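Local coordinates for beta-catenin homolog sys-1 (Caenorhabditis elegans, PDB 3C2G), which acts as a transcription coregulator in the Wnt signaling asymmetry pathway, activating or repressing target genes with transcription factors such as the TCF protein pop-1, which it binds directly, at residues A75-T89 and M133-I147. Sequence-based numbering, arbitrary orientation.
Sequences AQLWYNLLDILRRFT and MKHCANQVFQIFNCI
Q139 sits as a knob in a hole formed by Y79, L82, D83 and R86. Its CB points toward helix 71-90. CG lies beside R86, 4.2 Å from R86 CD. The chain then bends at chi2 (148°), and CD reaches the Y79 ring, 3.8 Å from Y79 CE1. OE1 lies over one face of that ring, near its rim, 3.2 Å from Y79 CD1. It also faces Y79 O, but both are acceptors and no hydrogen bond forms. NE2 ends 3.1 Å from D83 OD1, at an angle too poor for a hydrogen bond. The same NE2 lies at the edge of the R86 guanidinium, whose plane is within 5° of the amide. D83 is held by salt bridges to R86 in its own helix and to R31 of helix 20-37.

C136 fills a second hole, among A75, W78, Y79 and L82. SE of the selenomethionine M133 lies obliquely beside the W78 ring, 3.8 Å from W78 CE3, a Met-aromatic contact; M133 CE sits at the ring edge. Farther along, I143 CD1 meets L85 CD2 at 3.9 Å. T89 CG2 packs on I147 CG1.

Helix 115-122 touches W78, L85, M133 and V140. The axes of segments 75-89 and 134-147 run nearly parallel, at 16°, and approach to 9.1 Å. Side-by-side packing of near-parallel helices is characteristic of the armadillo domain of beta-catenins.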
ATOM      1  N   ALA A  75     -33.349  16.335  24.430  1.00 42.43           N
ATOM      2  CA  ALA A  75     -32.117  15.597  24.743  1.00 41.70           C
ATOM      3  C   ALA A  75     -32.384  14.444  25.692  1.00 41.27           C
ATOM      4  O   ALA A  75     -31.790  13.370  25.565  1.00 41.72           O
ATOM      5  CB  ALA A  75     -31.062  16.513  25.321  1.00 41.15           C
ATOM      6  N   GLN A  76     -33.290  14.663  26.639  1.00 40.33           N
ATOM      7  CA  GLN A  76     -33.597  13.633  27.619  1.00 39.45           C
ATOM      8  C   GLN A  76     -34.425  12.486  27.024  1.00 37.36           C
ATOM      9  O   GLN A  76     -34.144  11.310  27.273  1.00 37.33           O
ATOM     10  CB  GLN A  76     -34.270  14.240  28.850  1.00 40.34           C
ATOM     11  CG  GLN A  76     -34.076  13.387  30.092  1.00 44.62           C
ATOM     12  CD  GLN A  76     -34.735  13.963  31.321  1.00 51.03           C
ATOM     13  OE1 GLN A  76     -34.852  15.187  31.479  1.00 53.60           O
ATOM     14  NE2 GLN A  76     -35.176  13.079  32.206  1.00 53.11           N
ATOM     15  N   LEU A  77     -35.425  12.833  26.226  1.00 35.47           N
ATOM     16  CA  LEU A  77     -36.243  11.838  25.543  1.00 34.32           C
ATOM     17  C   LEU A  77     -35.376  11.007  24.612  1.00 34.50           C
ATOM     18  O   LEU A  77     -35.305   9.781  24.758  1.00 34.24           O
ATOM     19  CB  LEU A  77     -37.388  12.514  24.772  1.00 34.33           C
ATOM     20  CG  LEU A  77     -38.279  11.655  23.871  1.00 32.41           C
ATOM     21  CD1 LEU A  77     -39.114  10.676  24.670  1.00 32.85           C
ATOM     22  CD2 LEU A  77     -39.172  12.549  23.041  1.00 32.85           C
ATOM     23  N   TRP A  78     -34.694  11.691  23.688  1.00 34.30           N
ATOM     24  CA  TRP A  78     -33.822  11.039  22.698  1.00 34.56           C
ATOM     25  C   TRP A  78     -32.675  10.237  23.315  1.00 35.37           C
ATOM     26  O   TRP A  78     -32.329   9.161  22.818  1.00 35.97           O
ATOM     27  CB  TRP A  78     -33.291  12.050  21.679  1.00 33.65           C
ATOM     28  CG  TRP A  78     -34.387  12.797  20.938  1.00 33.32           C
ATOM     29  CD1 TRP A  78     -35.716  12.445  20.842  1.00 32.94           C
ATOM     30  CD2 TRP A  78     -34.240  13.995  20.166  1.00 32.18           C
ATOM     31  NE1 TRP A  78     -36.396  13.359  20.069  1.00 32.68           N
ATOM     32  CE2 TRP A  78     -35.517  14.315  19.634  1.00 31.50           C
ATOM     33  CE3 TRP A  78     -33.158  14.828  19.867  1.00 32.72           C
ATOM     34  CZ2 TRP A  78     -35.738  15.437  18.838  1.00 32.59           C
ATOM     35  CZ3 TRP A  78     -33.375  15.951  19.069  1.00 33.30           C
ATOM     36  CH2 TRP A  78     -34.658  16.242  18.559  1.00 33.74           C
ATOM     37  N   TYR A  79     -32.103  10.723  24.413  1.00 35.71           N
ATOM     38  CA  TYR A  79     -31.039   9.964  25.048  1.00 36.22           C
ATOM     39  C   TYR A  79     -31.534   8.582  25.433  1.00 36.99           C
ATOM     40  O   TYR A  79     -30.800   7.602  25.299  1.00 37.60           O
ATOM     41  CB  TYR A  79     -30.458  10.679  26.265  1.00 36.48           C
ATOM     42  CG  TYR A  79     -29.313   9.916  26.892  1.00 37.14           C
ATOM     43  CD1 TYR A  79     -28.004  10.085  26.432  1.00 35.84           C
ATOM     44  CD2 TYR A  79     -29.537   9.003  27.929  1.00 36.71           C
ATOM     45  CE1 TYR A  79     -26.944   9.369  26.993  1.00 35.99           C
ATOM     46  CE2 TYR A  79     -28.476   8.283  28.500  1.00 36.81           C
ATOM     47  CZ  TYR A  79     -27.186   8.478  28.026  1.00 36.91           C
ATOM     48  OH  TYR A  79     -26.129   7.786  28.586  1.00 39.84           O
ATOM     49  N   ASN A  80     -32.779   8.509  25.912  1.00 37.50           N
ATOM     50  CA  ASN A  80     -33.385   7.238  26.315  1.00 36.79           C
ATOM     51  C   ASN A  80     -33.639   6.318  25.129  1.00 35.65           C
ATOM     52  O   ASN A  80     -33.247   5.148  25.144  1.00 35.21           O
ATOM     53  CB  ASN A  80     -34.690   7.484  27.077  1.00 38.29           C
ATOM     54  CG  ASN A  80     -34.463   7.854  28.532  1.00 40.64           C
ATOM     55  OD1 ASN A  80     -34.685   7.039  29.416  1.00 45.55           O
ATOM     56  ND2 ASN A  80     -34.016   9.079  28.784  1.00 43.36           N
ATOM     57  N   LEU A  81     -34.292   6.858  24.100  1.00 34.94           N
ATOM     58  CA  LEU A  81     -34.581   6.110  22.881  1.00 34.55           C
ATOM     59  C   LEU A  81     -33.306   5.680  22.138  1.00 35.69           C
ATOM     60  O   LEU A  81     -33.211   4.550  21.643  1.00 36.15           O
ATOM     61  CB  LEU A  81     -35.488   6.925  21.960  1.00 33.98           C
ATOM     62  CG  LEU A  81     -36.807   7.455  22.539  1.00 33.11           C
ATOM     63  CD1 LEU A  81     -37.464   8.394  21.561  1.00 31.22           C
ATOM     64  CD2 LEU A  81     -37.773   6.339  22.919  1.00 31.38           C
ATOM     65  N   LEU A  82     -32.315   6.570  22.076  1.00 35.97           N
ATOM     66  CA  LEU A  82     -31.068   6.235  21.393  1.00 35.34           C
ATOM     67  C   LEU A  82     -30.298   5.188  22.162  1.00 34.78           C
ATOM     68  O   LEU A  82     -29.605   4.370  21.566  1.00 34.13           O
ATOM     69  CB  LEU A  82     -30.219   7.474  21.130  1.00 35.51           C
ATOM     70  CG  LEU A  82     -30.876   8.476  20.172  1.00 35.03           C
ATOM     71  CD1 LEU A  82     -30.121   9.806  20.139  1.00 32.55           C
ATOM     72  CD2 LEU A  82     -31.035   7.879  18.777  1.00 35.34           C
ATOM     73  N   ASP A  83     -30.450   5.190  23.483  1.00 35.24           N
ATOM     74  CA  ASP A  83     -29.803   4.176  24.312  1.00 35.73           C
ATOM     75  C   ASP A  83     -30.433   2.805  24.118  1.00 35.72           C
ATOM     76  O   ASP A  83     -29.738   1.794  24.150  1.00 35.60           O
ATOM     77  CB  ASP A  83     -29.814   4.547  25.789  1.00 36.28           C
ATOM     78  CG  ASP A  83     -28.952   3.610  26.617  1.00 39.47           C
ATOM     79  OD1 ASP A  83     -27.707   3.638  26.469  1.00 41.47           O
ATOM     80  OD2 ASP A  83     -29.521   2.815  27.393  1.00 41.93           O
ATOM     81  N   ILE A  84     -31.749   2.774  23.910  1.00 36.21           N
ATOM     82  CA  ILE A  84     -32.420   1.534  23.554  1.00 35.82           C
ATOM     83  C   ILE A  84     -31.860   1.080  22.211  1.00 35.68           C
ATOM     84  O   ILE A  84     -31.397  -0.052  22.067  1.00 36.68           O
ATOM     85  CB  ILE A  84     -33.965   1.715  23.472  1.00 36.10           C
ATOM     86  CG1 ILE A  84     -34.577   1.840  24.873  1.00 35.88           C
ATOM     87  CG2 ILE A  84     -34.608   0.555  22.718  1.00 34.51           C
ATOM     88  CD1 ILE A  84     -35.944   2.546  24.897  1.00 35.76           C
ATOM     89  N   LEU A  85     -31.878   1.978  21.234  1.00 35.29           N
ATOM     90  CA  LEU A  85     -31.373   1.657  19.903  1.00 35.74           C
ATOM     91  C   LEU A  85     -29.943   1.121  19.938  1.00 35.88           C
ATOM     92  O   LEU A  85     -29.643   0.124  19.287  1.00 35.22           O
ATOM     93  CB  LEU A  85     -31.474   2.872  18.979  1.00 35.58           C
ATOM     94  CG  LEU A  85     -30.962   2.725  17.545  1.00 37.55           C
ATOM     95  CD1 LEU A  85     -31.606   1.551  16.777  1.00 36.98           C
ATOM     96  CD2 LEU A  85     -31.192   4.033  16.819  1.00 39.64           C
ATOM     97  N   ARG A  86     -29.078   1.777  20.710  1.00 36.66           N
ATOM     98  CA  ARG A  86     -27.701   1.336  20.856  1.00 38.77           C
ATOM     99  C   ARG A  86     -27.648  -0.099  21.349  1.00 39.87           C
ATOM    100  O   ARG A  86     -26.903  -0.918  20.818  1.00 39.04           O
ATOM    101  CB  ARG A  86     -26.927   2.251  21.805  1.00 39.22           C
ATOM    102  CG  ARG A  86     -25.458   1.862  21.991  1.00 39.97           C
ATOM    103  CD  ARG A  86     -24.673   2.882  22.811  1.00 38.99           C
ATOM    104  NE  ARG A  86     -25.162   2.932  24.182  1.00 42.45           N
ATOM    105  CZ  ARG A  86     -24.771   2.111  25.151  1.00 43.87           C
ATOM    106  NH1 ARG A  86     -23.869   1.166  24.900  1.00 42.77           N
ATOM    107  NH2 ARG A  86     -25.293   2.232  26.369  1.00 43.30           N
ATOM    108  N   ARG A  87     -28.469  -0.398  22.350  1.00 41.70           N
ATOM    109  CA  ARG A  87     -28.504  -1.727  22.939  1.00 43.75           C
ATOM    110  C   ARG A  87     -28.937  -2.804  21.945  1.00 44.34           C
ATOM    111  O   ARG A  87     -28.393  -3.915  21.948  1.00 44.44           O
ATOM    112  CB  ARG A  87     -29.353  -1.716  24.210  1.00 43.96           C
ATOM    113  CG  ARG A  87     -28.657  -0.953  25.339  1.00 45.36           C
ATOM    114  CD  ARG A  87     -29.502  -0.787  26.594  1.00 45.44           C
ATOM    115  NE  ARG A  87     -28.686  -1.140  27.757  1.00 50.73           N
ATOM    116  CZ  ARG A  87     -28.007  -0.274  28.501  1.00 49.81           C
ATOM    117  NH1 ARG A  87     -28.060   1.023  28.247  1.00 49.87           N
ATOM    118  NH2 ARG A  87     -27.282  -0.716  29.515  1.00 52.77           N
ATOM    119  N   PHE A  88     -29.874  -2.450  21.068  1.00 44.90           N
ATOM    120  CA  PHE A  88     -30.296  -3.321  19.970  1.00 46.70           C
ATOM    121  C   PHE A  88     -29.168  -3.686  19.009  1.00 47.14           C
ATOM    122  O   PHE A  88     -29.263  -4.674  18.285  1.00 47.61           O
ATOM    123  CB  PHE A  88     -31.404  -2.648  19.156  1.00 47.19           C
ATOM    124  CG  PHE A  88     -32.767  -2.756  19.767  1.00 49.03           C
ATOM    125  CD1 PHE A  88     -32.932  -3.119  21.102  1.00 49.01           C
ATOM    126  CD2 PHE A  88     -33.898  -2.470  19.002  1.00 51.02           C
ATOM    127  CE1 PHE A  88     -34.193  -3.213  21.659  1.00 50.44           C
ATOM    128  CE2 PHE A  88     -35.177  -2.560  19.555  1.00 51.15           C
ATOM    129  CZ  PHE A  88     -35.325  -2.934  20.886  1.00 50.44           C
ATOM    130  N   THR A  89     -28.112  -2.885  18.982  1.00 47.66           N
ATOM    131  CA  THR A  89     -27.040  -3.104  18.018  1.00 48.06           C
ATOM    132  C   THR A  89     -25.902  -3.982  18.551  1.00 48.87           C
ATOM    133  O   THR A  89     -25.059  -4.437  17.775  1.00 49.45           O
ATOM    134  CB  THR A  89     -26.486  -1.778  17.452  1.00 47.76           C
ATOM    135  OG1 THR A  89     -25.996  -0.970  18.523  1.00 47.63           O
ATOM    136  CG2 THR A  89     -27.572  -1.020  16.699  1.00 46.62           C
HETATM  137  N   MSE A 133     -27.354  18.131  24.094  1.00 48.87           N
HETATM  138  CA  MSE A 133     -27.344  17.372  22.848  1.00 48.69           C
HETATM  139  C   MSE A 133     -26.047  16.617  22.514  1.00 46.72           C
HETATM  140  O   MSE A 133     -26.096  15.604  21.816  1.00 46.01           O
HETATM  141  CB  MSE A 133     -27.763  18.274  21.695  1.00 49.87           C
HETATM  142  CG  MSE A 133     -29.263  18.519  21.660  1.00 56.89           C
HETATM  143 SE   MSE A 133     -30.273  16.866  21.339  1.00 70.98          SE
HETATM  144  CE  MSE A 133     -29.634  16.537  19.520  1.00 69.03           C
ATOM    145  N   LYS A 134     -24.907  17.079  23.028  1.00 44.94           N
ATOM    146  CA  LYS A 134     -23.622  16.408  22.775  1.00 44.42           C
ATOM    147  C   LYS A 134     -23.646  14.931  23.195  1.00 42.18           C
ATOM    148  O   LYS A 134     -22.993  14.093  22.582  1.00 40.96           O
ATOM    149  CB  LYS A 134     -22.437  17.165  23.418  1.00 44.90           C
ATOM    150  CG  LYS A 134     -22.229  16.933  24.933  1.00 46.46           C
ATOM    151  CD  LYS A 134     -21.032  17.703  25.503  1.00 46.76           C
ATOM    152  CE  LYS A 134     -21.300  19.211  25.535  1.00 52.69           C
ATOM    153  NZ  LYS A 134     -20.310  19.987  26.348  1.00 54.06           N
ATOM    154  N   HIS A 135     -24.425  14.620  24.223  1.00 41.08           N
ATOM    155  CA  HIS A 135     -24.555  13.243  24.689  1.00 40.22           C
ATOM    156  C   HIS A 135     -25.383  12.363  23.757  1.00 39.45           C
ATOM    157  O   HIS A 135     -25.125  11.170  23.647  1.00 39.22           O
ATOM    158  CB  HIS A 135     -25.098  13.212  26.113  1.00 40.37           C
ATOM    159  CG  HIS A 135     -24.307  14.054  27.060  1.00 41.31           C
ATOM    160  ND1 HIS A 135     -23.026  13.725  27.449  1.00 42.19           N
ATOM    161  CD2 HIS A 135     -24.597  15.230  27.666  1.00 41.90           C
ATOM    162  CE1 HIS A 135     -22.568  14.656  28.268  1.00 43.04           C
ATOM    163  NE2 HIS A 135     -23.502  15.580  28.419  1.00 42.00           N
ATOM    164  N   CYS A 136     -26.355  12.960  23.070  1.00 38.81           N
ATOM    165  CA  CYS A 136     -27.098  12.264  22.021  1.00 38.97           C
ATOM    166  C   CYS A 136     -26.214  11.961  20.823  1.00 38.11           C
ATOM    167  O   CYS A 136     -26.216  10.839  20.312  1.00 38.11           O
ATOM    168  CB  CYS A 136     -28.336  13.064  21.596  1.00 39.39           C
ATOM    169  SG  CYS A 136     -29.626  13.051  22.867  1.00 41.80           S
ATOM    170  N   ALA A 137     -25.457  12.968  20.395  1.00 37.47           N
ATOM    171  CA  ALA A 137     -24.448  12.815  19.348  1.00 36.87           C
ATOM    172  C   ALA A 137     -23.520  11.637  19.623  1.00 37.05           C
ATOM    173  O   ALA A 137     -23.319  10.776  18.758  1.00 36.89           O
ATOM    174  CB  ALA A 137     -23.643  14.094  19.219  1.00 36.42           C
ATOM    175  N   ASN A 138     -22.970  11.588  20.833  1.00 37.42           N
ATOM    176  CA  ASN A 138     -21.981  10.567  21.163  1.00 38.90           C
ATOM    177  C   ASN A 138     -22.576   9.180  21.081  1.00 37.90           C
ATOM    178  O   ASN A 138     -21.907   8.217  20.727  1.00 38.75           O
ATOM    179  CB  ASN A 138     -21.371  10.806  22.548  1.00 40.20           C
ATOM    180  CG  ASN A 138     -20.387   9.713  22.945  1.00 45.39           C
ATOM    181  OD1 ASN A 138     -20.607   8.981  23.923  1.00 47.19           O
ATOM    182  ND2 ASN A 138     -19.301   9.569  22.159  1.00 48.28           N
ATOM    183  N   GLN A 139     -23.858   9.097  21.387  1.00 37.43           N
ATOM    184  CA  GLN A 139     -24.577   7.845  21.342  1.00 36.50           C
ATOM    185  C   GLN A 139     -24.863   7.378  19.916  1.00 34.77           C
ATOM    186  O   GLN A 139     -24.794   6.189  19.625  1.00 34.26           O
ATOM    187  CB  GLN A 139     -25.874   7.992  22.118  1.00 37.90           C
ATOM    188  CG  GLN A 139     -26.283   6.714  22.772  1.00 42.64           C
ATOM    189  CD  GLN A 139     -27.010   6.945  24.051  1.00 46.67           C
ATOM    190  OE1 GLN A 139     -27.917   7.795  24.132  1.00 44.93           O
ATOM    191  NE2 GLN A 139     -26.636   6.180  25.076  1.00 49.03           N
ATOM    192  N   VAL A 140     -25.182   8.313  19.030  1.00 32.87           N
ATOM    193  CA  VAL A 140     -25.385   7.979  17.632  1.00 32.34           C
ATOM    194  C   VAL A 140     -24.081   7.508  16.945  1.00 32.84           C
ATOM    195  O   VAL A 140     -24.108   6.582  16.127  1.00 31.68           O
ATOM    196  CB  VAL A 140     -26.029   9.150  16.880  1.00 32.59           C
ATOM    197  CG1 VAL A 140     -26.070   8.878  15.377  1.00 30.90           C
ATOM    198  CG2 VAL A 140     -27.443   9.411  17.425  1.00 32.01           C
ATOM    199  N   PHE A 141     -22.948   8.124  17.299  1.00 32.69           N
ATOM    200  CA  PHE A 141     -21.641   7.636  16.829  1.00 32.55           C
ATOM    201  C   PHE A 141     -21.366   6.211  17.284  1.00 33.20           C
ATOM    202  O   PHE A 141     -20.814   5.429  16.524  1.00 33.19           O
ATOM    203  CB  PHE A 141     -20.480   8.561  17.239  1.00 31.20           C
ATOM    204  CG  PHE A 141     -20.389   9.816  16.415  1.00 28.87           C
ATOM    205  CD1 PHE A 141     -20.183   9.750  15.040  1.00 27.80           C
ATOM    206  CD2 PHE A 141     -20.502  11.059  17.009  1.00 26.61           C
ATOM    207  CE1 PHE A 141     -20.092  10.901  14.276  1.00 26.50           C
ATOM    208  CE2 PHE A 141     -20.424  12.207  16.260  1.00 26.42           C
ATOM    209  CZ  PHE A 141     -20.216  12.131  14.882  1.00 27.99           C
ATOM    210  N   GLN A 142     -21.756   5.868  18.509  1.00 34.13           N
ATOM    211  CA  GLN A 142     -21.622   4.477  18.973  1.00 35.68           C
ATOM    212  C   GLN A 142     -22.528   3.486  18.219  1.00 35.71           C
ATOM    213  O   GLN A 142     -22.170   2.319  18.050  1.00 36.66           O
ATOM    214  CB  GLN A 142     -21.894   4.377  20.465  1.00 36.35           C
ATOM    215  CG  GLN A 142     -20.710   4.713  21.348  1.00 40.81           C
ATOM    216  CD  GLN A 142     -21.138   4.944  22.779  1.00 47.03           C
ATOM    217  OE1 GLN A 142     -21.195   4.007  23.584  1.00 49.70           O
ATOM    218  NE2 GLN A 142     -21.483   6.192  23.100  1.00 49.05           N
ATOM    219  N   ILE A 143     -23.696   3.954  17.781  1.00 34.69           N
ATOM    220  CA  ILE A 143     -24.647   3.123  17.052  1.00 34.07           C
ATOM    221  C   ILE A 143     -24.099   2.791  15.659  1.00 34.50           C
ATOM    222  O   ILE A 143     -24.152   1.638  15.228  1.00 34.54           O
ATOM    223  CB  ILE A 143     -26.039   3.819  16.972  1.00 34.02           C
ATOM    224  CG1 ILE A 143     -26.763   3.728  18.324  1.00 32.27           C
ATOM    225  CG2 ILE A 143     -26.889   3.249  15.847  1.00 31.92           C
ATOM    226  CD1 ILE A 143     -27.830   4.818  18.529  1.00 28.28           C
ATOM    227  N   PHE A 144     -23.570   3.804  14.970  1.00 34.19           N
ATOM    228  CA  PHE A 144     -22.892   3.603  13.694  1.00 34.77           C
ATOM    229  C   PHE A 144     -21.712   2.659  13.845  1.00 35.93           C
ATOM    230  O   PHE A 144     -21.574   1.709  13.091  1.00 35.75           O
ATOM    231  CB  PHE A 144     -22.398   4.923  13.142  1.00 33.91           C
ATOM    232  CG  PHE A 144     -23.433   5.692  12.402  1.00 33.41           C
ATOM    233  CD1 PHE A 144     -23.963   5.203  11.223  1.00 33.83           C
ATOM    234  CD2 PHE A 144     -23.858   6.928  12.863  1.00 33.30           C
ATOM    235  CE1 PHE A 144     -24.929   5.928  10.520  1.00 35.42           C
ATOM    236  CE2 PHE A 144     -24.819   7.665  12.159  1.00 35.29           C
ATOM    237  CZ  PHE A 144     -25.353   7.160  10.986  1.00 33.77           C
ATOM    238  N   ASN A 145     -20.880   2.916  14.848  1.00 37.87           N
ATOM    239  CA  ASN A 145     -19.754   2.053  15.145  1.00 39.90           C
ATOM    240  C   ASN A 145     -20.175   0.615  15.396  1.00 40.58           C
ATOM    241  O   ASN A 145     -19.578  -0.292  14.854  1.00 41.14           O
ATOM    242  CB  ASN A 145     -18.935   2.589  16.323  1.00 40.51           C
ATOM    243  CG  ASN A 145     -17.666   1.786  16.558  1.00 43.21           C
ATOM    244  OD1 ASN A 145     -16.753   1.788  15.733  1.00 45.89           O
ATOM    245  ND2 ASN A 145     -17.613   1.079  17.677  1.00 46.26           N
ATOM    246  N   CYS A 146     -21.214   0.406  16.196  1.00 42.12           N
ATOM    247  CA  CYS A 146     -21.689  -0.947  16.494  1.00 42.75           C
ATOM    248  C   CYS A 146     -22.223  -1.708  15.288  1.00 42.16           C
ATOM    249  O   CYS A 146     -21.935  -2.890  15.136  1.00 41.57           O
ATOM    250  CB  CYS A 146     -22.765  -0.915  17.557  1.00 43.50           C
ATOM    251  SG  CYS A 146     -22.122  -0.719  19.193  1.00 49.49           S
ATOM    252  N   ILE A 147     -23.006  -1.041  14.443  1.00 41.94           N
ATOM    253  CA  ILE A 147     -23.526  -1.689  13.237  1.00 42.13           C
ATOM    254  C   ILE A 147     -22.402  -2.004  12.246  1.00 43.02           C
ATOM    255  O   ILE A 147     -22.351  -3.102  11.691  1.00 42.67           O
ATOM    256  CB  ILE A 147     -24.621  -0.858  12.536  1.00 41.82           C
ATOM    257  CG1 ILE A 147     -25.811  -0.628  13.471  1.00 40.98           C
ATOM    258  CG2 ILE A 147     -25.100  -1.561  11.272  1.00 41.00           C
ATOM    259  CD1 ILE A 147     -26.778   0.418  12.961  1.00 39.37           C
TER